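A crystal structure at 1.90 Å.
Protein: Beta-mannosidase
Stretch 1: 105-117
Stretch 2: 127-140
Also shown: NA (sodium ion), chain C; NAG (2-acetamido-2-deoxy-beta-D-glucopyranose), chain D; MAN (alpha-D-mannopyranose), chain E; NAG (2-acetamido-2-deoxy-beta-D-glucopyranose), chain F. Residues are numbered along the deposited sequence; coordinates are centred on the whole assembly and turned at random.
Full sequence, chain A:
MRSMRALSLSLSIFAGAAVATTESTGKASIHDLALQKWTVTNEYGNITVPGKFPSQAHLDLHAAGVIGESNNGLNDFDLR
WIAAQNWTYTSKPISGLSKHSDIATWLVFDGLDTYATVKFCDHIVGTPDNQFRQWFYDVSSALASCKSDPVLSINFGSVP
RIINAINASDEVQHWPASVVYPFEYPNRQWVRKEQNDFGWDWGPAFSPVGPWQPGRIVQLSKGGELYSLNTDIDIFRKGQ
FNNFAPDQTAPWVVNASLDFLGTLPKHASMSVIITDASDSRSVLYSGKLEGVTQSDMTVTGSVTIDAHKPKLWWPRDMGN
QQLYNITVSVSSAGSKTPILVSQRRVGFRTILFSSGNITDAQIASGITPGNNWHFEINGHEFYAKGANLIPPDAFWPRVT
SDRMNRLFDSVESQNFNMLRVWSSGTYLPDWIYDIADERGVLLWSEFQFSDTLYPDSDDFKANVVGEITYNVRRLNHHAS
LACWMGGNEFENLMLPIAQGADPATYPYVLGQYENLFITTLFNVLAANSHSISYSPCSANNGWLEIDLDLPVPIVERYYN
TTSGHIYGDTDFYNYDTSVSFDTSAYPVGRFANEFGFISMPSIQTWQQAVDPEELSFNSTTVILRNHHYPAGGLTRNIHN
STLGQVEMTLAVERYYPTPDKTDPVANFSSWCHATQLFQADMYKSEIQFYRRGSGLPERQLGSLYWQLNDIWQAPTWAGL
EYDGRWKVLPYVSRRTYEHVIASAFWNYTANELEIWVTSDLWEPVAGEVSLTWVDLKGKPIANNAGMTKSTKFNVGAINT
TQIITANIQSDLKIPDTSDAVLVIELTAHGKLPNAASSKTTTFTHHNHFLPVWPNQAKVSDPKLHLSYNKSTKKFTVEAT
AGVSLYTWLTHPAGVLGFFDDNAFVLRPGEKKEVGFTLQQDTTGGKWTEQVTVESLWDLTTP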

# COMPACT_ATOMS: atom_id res chain seq x y z
N THR A 105 4.98 -48.00 13.82
CA THR A 105 5.14 -46.56 13.65
C THR A 105 4.25 -46.10 12.50
O THR A 105 4.44 -46.52 11.37
CB THR A 105 6.60 -46.20 13.33
OG1 THR A 105 7.46 -46.67 14.39
CG2 THR A 105 6.79 -44.68 13.21
N TRP A 106 3.31 -45.20 12.82
CA TRP A 106 2.37 -44.65 11.84
C TRP A 106 2.57 -43.14 11.62
O TRP A 106 2.89 -42.40 12.55
CB TRP A 106 0.93 -44.88 12.30
CG TRP A 106 0.51 -46.31 12.30
CD1 TRP A 106 0.70 -47.23 13.31
CD2 TRP A 106 -0.16 -47.01 11.24
NE1 TRP A 106 0.17 -48.45 12.95
CE2 TRP A 106 -0.36 -48.35 11.68
CE3 TRP A 106 -0.61 -46.64 9.97
CZ2 TRP A 106 -0.99 -49.31 10.89
CZ3 TRP A 106 -1.25 -47.58 9.19
CH2 TRP A 106 -1.42 -48.92 9.64
N LEU A 107 2.36 -42.71 10.38
CA LEU A 107 2.14 -41.30 10.08
C LEU A 107 0.64 -41.08 10.03
O LEU A 107 -0.08 -41.79 9.33
CB LEU A 107 2.75 -40.92 8.72
CG LEU A 107 4.24 -41.18 8.53
CD1 LEU A 107 4.69 -40.80 7.13
CD2 LEU A 107 5.05 -40.43 9.57
N VAL A 108 0.16 -40.09 10.77
CA VAL A 108 -1.25 -39.72 10.72
C VAL A 108 -1.36 -38.26 10.30
O VAL A 108 -0.84 -37.38 10.97
CB VAL A 108 -1.97 -39.95 12.06
CG1 VAL A 108 -3.45 -39.62 11.92
CG2 VAL A 108 -1.81 -41.40 12.52
N PHE A 109 -2.04 -38.03 9.18
CA PHE A 109 -2.20 -36.69 8.59
C PHE A 109 -3.67 -36.32 8.55
O PHE A 109 -4.47 -36.95 7.85
CB PHE A 109 -1.66 -36.66 7.16
CG PHE A 109 -0.17 -36.90 7.06
CD1 PHE A 109 0.73 -35.95 7.52
CD2 PHE A 109 0.32 -38.05 6.45
CE1 PHE A 109 2.09 -36.13 7.41
CE2 PHE A 109 1.70 -38.24 6.33
CZ PHE A 109 2.58 -37.30 6.83
N ASP A 110 -4.06 -35.32 9.32
CA ASP A 110 -5.46 -34.90 9.33
C ASP A 110 -5.83 -34.08 8.07
O ASP A 110 -7.03 -33.94 7.74
CB ASP A 110 -5.80 -34.12 10.60
CG ASP A 110 -5.76 -34.99 11.85
OD1 ASP A 110 -5.49 -36.21 11.77
OD2 ASP A 110 -5.97 -34.43 12.92
N GLY A 111 -4.82 -33.59 7.34
CA GLY A 111 -5.10 -32.96 6.06
C GLY A 111 -3.86 -32.55 5.28
O GLY A 111 -2.98 -31.87 5.82
N LEU A 112 -3.80 -32.99 4.02
CA LEU A 112 -2.73 -32.61 3.13
C LEU A 112 -3.37 -32.07 1.85
O LEU A 112 -4.28 -32.68 1.31
CB LEU A 112 -1.82 -33.80 2.81
CG LEU A 112 -1.14 -34.48 4.00
CD1 LEU A 112 -0.61 -35.81 3.53
CD2 LEU A 112 -0.03 -33.61 4.60
N ASP A 113 -2.88 -30.93 1.39
CA ASP A 113 -3.54 -30.16 0.34
C ASP A 113 -2.59 -30.03 -0.82
O ASP A 113 -1.57 -29.33 -0.68
CB ASP A 113 -3.88 -28.77 0.89
CG ASP A 113 -4.65 -27.91 -0.08
OD1 ASP A 113 -5.15 -28.37 -1.13
OD2 ASP A 113 -4.81 -26.71 0.24
N THR A 114 -2.81 -30.73 -1.95
CA THR A 114 -3.69 -31.90 -2.09
C THR A 114 -2.88 -33.15 -2.60
O THR A 114 -2.60 -34.06 -1.83
CB THR A 114 -4.88 -31.59 -3.04
OG1 THR A 114 -5.78 -30.70 -2.38
CG2 THR A 114 -5.65 -32.84 -3.42
N TYR A 115 -2.51 -33.17 -3.89
CA TYR A 115 -1.67 -34.22 -4.47
C TYR A 115 -0.28 -34.10 -3.85
O TYR A 115 0.36 -33.05 -3.94
CB TYR A 115 -1.53 -34.11 -5.98
CG TYR A 115 -2.80 -34.20 -6.80
CD1 TYR A 115 -3.43 -35.42 -7.04
CD2 TYR A 115 -3.34 -33.07 -7.39
CE1 TYR A 115 -4.60 -35.48 -7.82
CE2 TYR A 115 -4.46 -33.13 -8.20
CZ TYR A 115 -5.11 -34.32 -8.40
OH TYR A 115 -6.27 -34.34 -9.19
N ALA A 116 0.18 -35.17 -3.20
CA ALA A 116 1.46 -35.17 -2.50
C ALA A 116 2.17 -36.53 -2.65
O ALA A 116 1.58 -37.55 -2.99
CB ALA A 116 1.24 -34.85 -1.03
N THR A 117 3.47 -36.51 -2.41
CA THR A 117 4.25 -37.73 -2.39
C THR A 117 4.95 -37.73 -1.03
O THR A 117 5.80 -36.88 -0.77
CB THR A 117 5.27 -37.76 -3.55
OG1 THR A 117 4.57 -37.68 -4.79
CG2 THR A 117 6.12 -39.03 -3.52
NA NA C . -7.29 -41.93 -6.10
C1 NAG D . 5.29 -32.88 -8.03
C2 NAG D . 6.40 -33.92 -8.36
C3 NAG D . 5.78 -35.19 -8.91
C4 NAG D . 4.63 -35.70 -8.04
C5 NAG D . 3.65 -34.56 -7.66
C6 NAG D . 2.59 -35.02 -6.63
C7 NAG D . 8.55 -32.96 -8.94
C8 NAG D . 9.48 -32.42 -9.98
N2 NAG D . 7.35 -33.39 -9.33
O3 NAG D . 6.80 -36.17 -9.00
O4 NAG D . 3.94 -36.70 -8.77
O5 NAG D . 4.35 -33.45 -7.14
O6 NAG D . 3.15 -35.21 -5.34
O7 NAG D . 8.90 -32.99 -7.78
C1 MAN E . -4.96 -41.11 -11.70
C2 MAN E . -6.32 -40.40 -11.70
C3 MAN E . -6.32 -39.30 -10.64
C4 MAN E . -5.91 -39.87 -9.27
C5 MAN E . -4.54 -40.55 -9.40
C6 MAN E . -4.07 -41.21 -8.10
O2 MAN E . -7.36 -41.32 -11.43
O3 MAN E . -7.61 -38.75 -10.57
O4 MAN E . -5.86 -38.85 -8.31
O5 MAN E . -4.62 -41.55 -10.40
O6 MAN E . -2.70 -41.56 -8.19
C1 NAG F . 3.92 -37.96 -8.06
C2 NAG F . 2.79 -38.86 -8.60
C3 NAG F . 2.77 -40.21 -7.88
C4 NAG F . 4.15 -40.84 -7.83
C5 NAG F . 5.17 -39.81 -7.29
C6 NAG F . 6.58 -40.38 -7.26
C7 NAG F . 0.77 -37.64 -9.32
C8 NAG F . 1.25 -37.51 -10.71
N2 NAG F . 1.50 -38.23 -8.41
O3 NAG F . 1.83 -41.07 -8.48
O4 NAG F . 4.07 -41.96 -6.96
O5 NAG F . 5.16 -38.67 -8.13
O6 NAG F . 6.93 -40.57 -8.61
O7 NAG F . -0.33 -37.14 -9.02
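Stretch 2, residues 127-140: TPDNQFRQWFYDVS

Stretch 2 runs antiparallel to stretch 1, from Thr127 beside Thr117 to Ser140 beside Thr105. Its strand, 135-138, pairs with the strand that begins before Thr105; the axes approach to 4.5 Å and their N-to-C directions differ by 165°. Leu107 and Tyr137 form a hydrogen-bonded pair (Leu107 N to Tyr137 O 2.8 Å, Tyr137 N to Leu107 O 3.0 Å), as do Phe109 and Trp135 (Phe109 N to Trp135 O 2.7 Å, Trp135 N to Phe109 O 2.8 Å). Trp106 with Asp138 and Val108 with Phe136 are the non-hydrogen-bonded pairs, with CA-CA distances of 4.6 and 4.5 Å. Just past the bridged pairs, Val139, at the N-cap position before a helix, donates from N to Thr105 O at 2.9 Å, and Thr105 N donates to Ser140 OG at 3.0 Å.

Before this strand, stretch 2 is loop, with a type I turn from Asn130 to Arg133. Here no direct backbone hydrogen bond joins the two stretches, and waters link them instead: water 2 accepts from Leu112 N (2.8 Å) and lies 2.6 Å from Asn130 O and 2.7 Å from Arg133 O, while water 3 accepts from Asn130 N (2.9 Å) and lies 2.7 Å from Thr114 O. Direct backbone hydrogen bonding resumes past the cis peptide preceding Thr114, where Ala116 N donates to Pro128 O at 3.1 Å.

Side chains alternate between the faces of the sheet. On one face, Asp138 lies over the Trp106 ring, its CB 3.8 Å from the six-membered ring centroid and nearly on the ring normal, a CH-pi contact. Trp106 CZ3 also meets the edge of the Phe136 ring, 3.8 Å from Phe136 CD2, and Val108 CG2 lies 4.3 Å from Phe136 CB. On the other face, Phe109 and Tyr137 meet edge to edge, Phe109 CE2 to Tyr137 CD2 4.1 Å, and Leu107 CD1 packs against Val139 CG1 at 3.7 Å.

Beyond the strand pairing, Gln134 extends its amide to Asp110, NE2 donating to OD1 at 3.1 Å. Leu112 CD1 reaches Pro128 CG at 3.6 Å and Trp135 CD1 at 4.4 Å, bridging the loop and the strand of stretch 2. Asp129 CB lies 3.7 Å from Tyr115 CD1, while Asp129 OD2 binds the sodium ion NA at 2.6 Å and accepts from MAN O4 at 2.7 Å.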

# COMPACT_ATOMS: atom_id res chain seq x y z
N THR A 127 0.89 -41.65 -1.53
CA THR A 127 0.63 -40.61 -2.52
C THR A 127 -0.80 -40.07 -2.41
O THR A 127 -1.62 -40.31 -3.30
CB THR A 127 0.90 -41.09 -3.98
OG1 THR A 127 0.13 -42.26 -4.26
CG2 THR A 127 2.36 -41.38 -4.18
N PRO A 128 -1.08 -39.32 -1.31
CA PRO A 128 -2.40 -38.75 -1.03
C PRO A 128 -2.95 -37.88 -2.16
O PRO A 128 -2.18 -37.14 -2.81
CB PRO A 128 -2.19 -37.90 0.24
CG PRO A 128 -0.78 -38.06 0.67
CD PRO A 128 -0.10 -39.04 -0.24
N ASP A 129 -4.25 -37.95 -2.40
CA ASP A 129 -4.87 -37.10 -3.42
C ASP A 129 -6.26 -36.59 -3.04
O ASP A 129 -7.17 -36.57 -3.87
CB ASP A 129 -4.93 -37.85 -4.74
CG ASP A 129 -5.76 -39.13 -4.65
OD1 ASP A 129 -6.13 -39.56 -3.53
OD2 ASP A 129 -6.05 -39.67 -5.73
N ASN A 130 -6.42 -36.20 -1.78
CA ASN A 130 -7.69 -35.65 -1.31
C ASN A 130 -7.47 -34.72 -0.14
O ASN A 130 -7.06 -35.14 0.94
CB ASN A 130 -8.68 -36.76 -0.92
CG ASN A 130 -10.12 -36.26 -0.81
OD1 ASN A 130 -10.39 -35.19 -0.25
ND2 ASN A 130 -11.06 -37.05 -1.31
N GLN A 131 -7.76 -33.45 -0.35
CA GLN A 131 -7.66 -32.46 0.70
C GLN A 131 -8.51 -32.82 1.92
O GLN A 131 -8.14 -32.49 3.02
CB GLN A 131 -8.13 -31.09 0.17
CG GLN A 131 -8.01 -29.96 1.16
CD GLN A 131 -8.38 -28.57 0.61
OE1 GLN A 131 -8.71 -28.36 -0.56
NE2 GLN A 131 -8.37 -27.62 1.51
N PHE A 132 -9.65 -33.46 1.68
CA PHE A 132 -10.69 -33.66 2.68
C PHE A 132 -10.61 -35.01 3.44
O PHE A 132 -11.59 -35.38 4.10
CB PHE A 132 -12.07 -33.56 1.99
CG PHE A 132 -12.21 -32.37 1.08
CD1 PHE A 132 -11.86 -31.11 1.53
CD2 PHE A 132 -12.72 -32.51 -0.19
CE1 PHE A 132 -11.99 -30.01 0.69
CE2 PHE A 132 -12.85 -31.41 -1.04
CZ PHE A 132 -12.51 -30.16 -0.60
N ARG A 133 -9.46 -35.70 3.37
CA ARG A 133 -9.26 -37.02 4.00
C ARG A 133 -8.12 -37.05 5.01
O ARG A 133 -7.12 -36.36 4.86
CB ARG A 133 -9.01 -38.12 2.96
CG ARG A 133 -10.27 -38.56 2.24
CD ARG A 133 -10.02 -39.57 1.16
NE ARG A 133 -9.83 -40.94 1.65
CZ ARG A 133 -9.52 -41.97 0.87
NH1 ARG A 133 -9.37 -41.79 -0.44
NH2 ARG A 133 -9.37 -43.19 1.39
N GLN A 134 -8.32 -37.88 6.04
CA GLN A 134 -7.27 -38.21 6.99
C GLN A 134 -6.50 -39.37 6.38
O GLN A 134 -7.11 -40.40 6.01
CB GLN A 134 -7.89 -38.65 8.31
CG GLN A 134 -6.91 -39.06 9.40
CD GLN A 134 -7.63 -39.42 10.69
OE1 GLN A 134 -8.54 -40.25 10.68
NE2 GLN A 134 -7.21 -38.81 11.81
N TRP A 135 -5.19 -39.20 6.26
CA TRP A 135 -4.35 -40.25 5.69
C TRP A 135 -3.45 -40.81 6.78
O TRP A 135 -2.97 -40.06 7.63
CB TRP A 135 -3.50 -39.68 4.54
CG TRP A 135 -4.30 -39.10 3.38
CD1 TRP A 135 -4.52 -37.77 3.11
CD2 TRP A 135 -4.95 -39.82 2.32
NE1 TRP A 135 -5.26 -37.62 1.97
CE2 TRP A 135 -5.54 -38.87 1.46
CE3 TRP A 135 -5.07 -41.18 1.99
CZ2 TRP A 135 -6.26 -39.23 0.32
CZ3 TRP A 135 -5.78 -41.52 0.85
CH2 TRP A 135 -6.37 -40.56 0.04
N PHE A 136 -3.22 -42.12 6.74
CA PHE A 136 -2.29 -42.78 7.66
C PHE A 136 -1.48 -43.88 6.97
O PHE A 136 -1.99 -44.63 6.15
CB PHE A 136 -3.03 -43.36 8.86
CG PHE A 136 -4.28 -44.09 8.49
CD1 PHE A 136 -5.47 -43.41 8.34
CD2 PHE A 136 -4.26 -45.45 8.28
CE1 PHE A 136 -6.63 -44.07 8.00
CE2 PHE A 136 -5.41 -46.12 7.93
CZ PHE A 136 -6.60 -45.42 7.78
N TYR A 137 -0.19 -43.95 7.30
CA TYR A 137 0.76 -44.80 6.61
C TYR A 137 1.66 -45.50 7.63
O TYR A 137 2.17 -44.87 8.54
CB TYR A 137 1.61 -43.98 5.64
CG TYR A 137 0.80 -43.21 4.61
CD1 TYR A 137 0.14 -43.88 3.60
CD2 TYR A 137 0.72 -41.81 4.65
CE1 TYR A 137 -0.61 -43.20 2.65
CE2 TYR A 137 -0.02 -41.12 3.71
CZ TYR A 137 -0.70 -41.82 2.72
OH TYR A 137 -1.44 -41.15 1.77
N ASP A 138 1.83 -46.80 7.46
CA ASP A 138 2.69 -47.60 8.33
C ASP A 138 4.13 -47.48 7.82
O ASP A 138 4.45 -48.00 6.76
CB ASP A 138 2.22 -49.06 8.34
CG ASP A 138 2.88 -49.89 9.44
OD1 ASP A 138 4.03 -49.59 9.86
OD2 ASP A 138 2.23 -50.87 9.89
N VAL A 139 4.98 -46.80 8.58
CA VAL A 139 6.39 -46.60 8.18
C VAL A 139 7.38 -47.47 8.98
O VAL A 139 8.59 -47.18 9.00
CB VAL A 139 6.83 -45.11 8.26
CG1 VAL A 139 5.99 -44.26 7.32
CG2 VAL A 139 6.77 -44.58 9.69
N SER A 140 6.88 -48.54 9.59
CA SER A 140 7.73 -49.37 10.45
C SER A 140 8.97 -49.87 9.73
O SER A 140 10.08 -49.82 10.28
CB SER A 140 6.93 -50.54 11.01
OG SER A 140 6.00 -50.08 11.98
O HOH W 1 -9.08 -33.06 5.75
O HOH W 2 -5.74 -34.74 3.13
O HOH W 3 -4.32 -35.25 -0.10
O HOH W 4 -7.05 -25.15 0.60
O HOH W 5 -5.44 -42.25 -5.04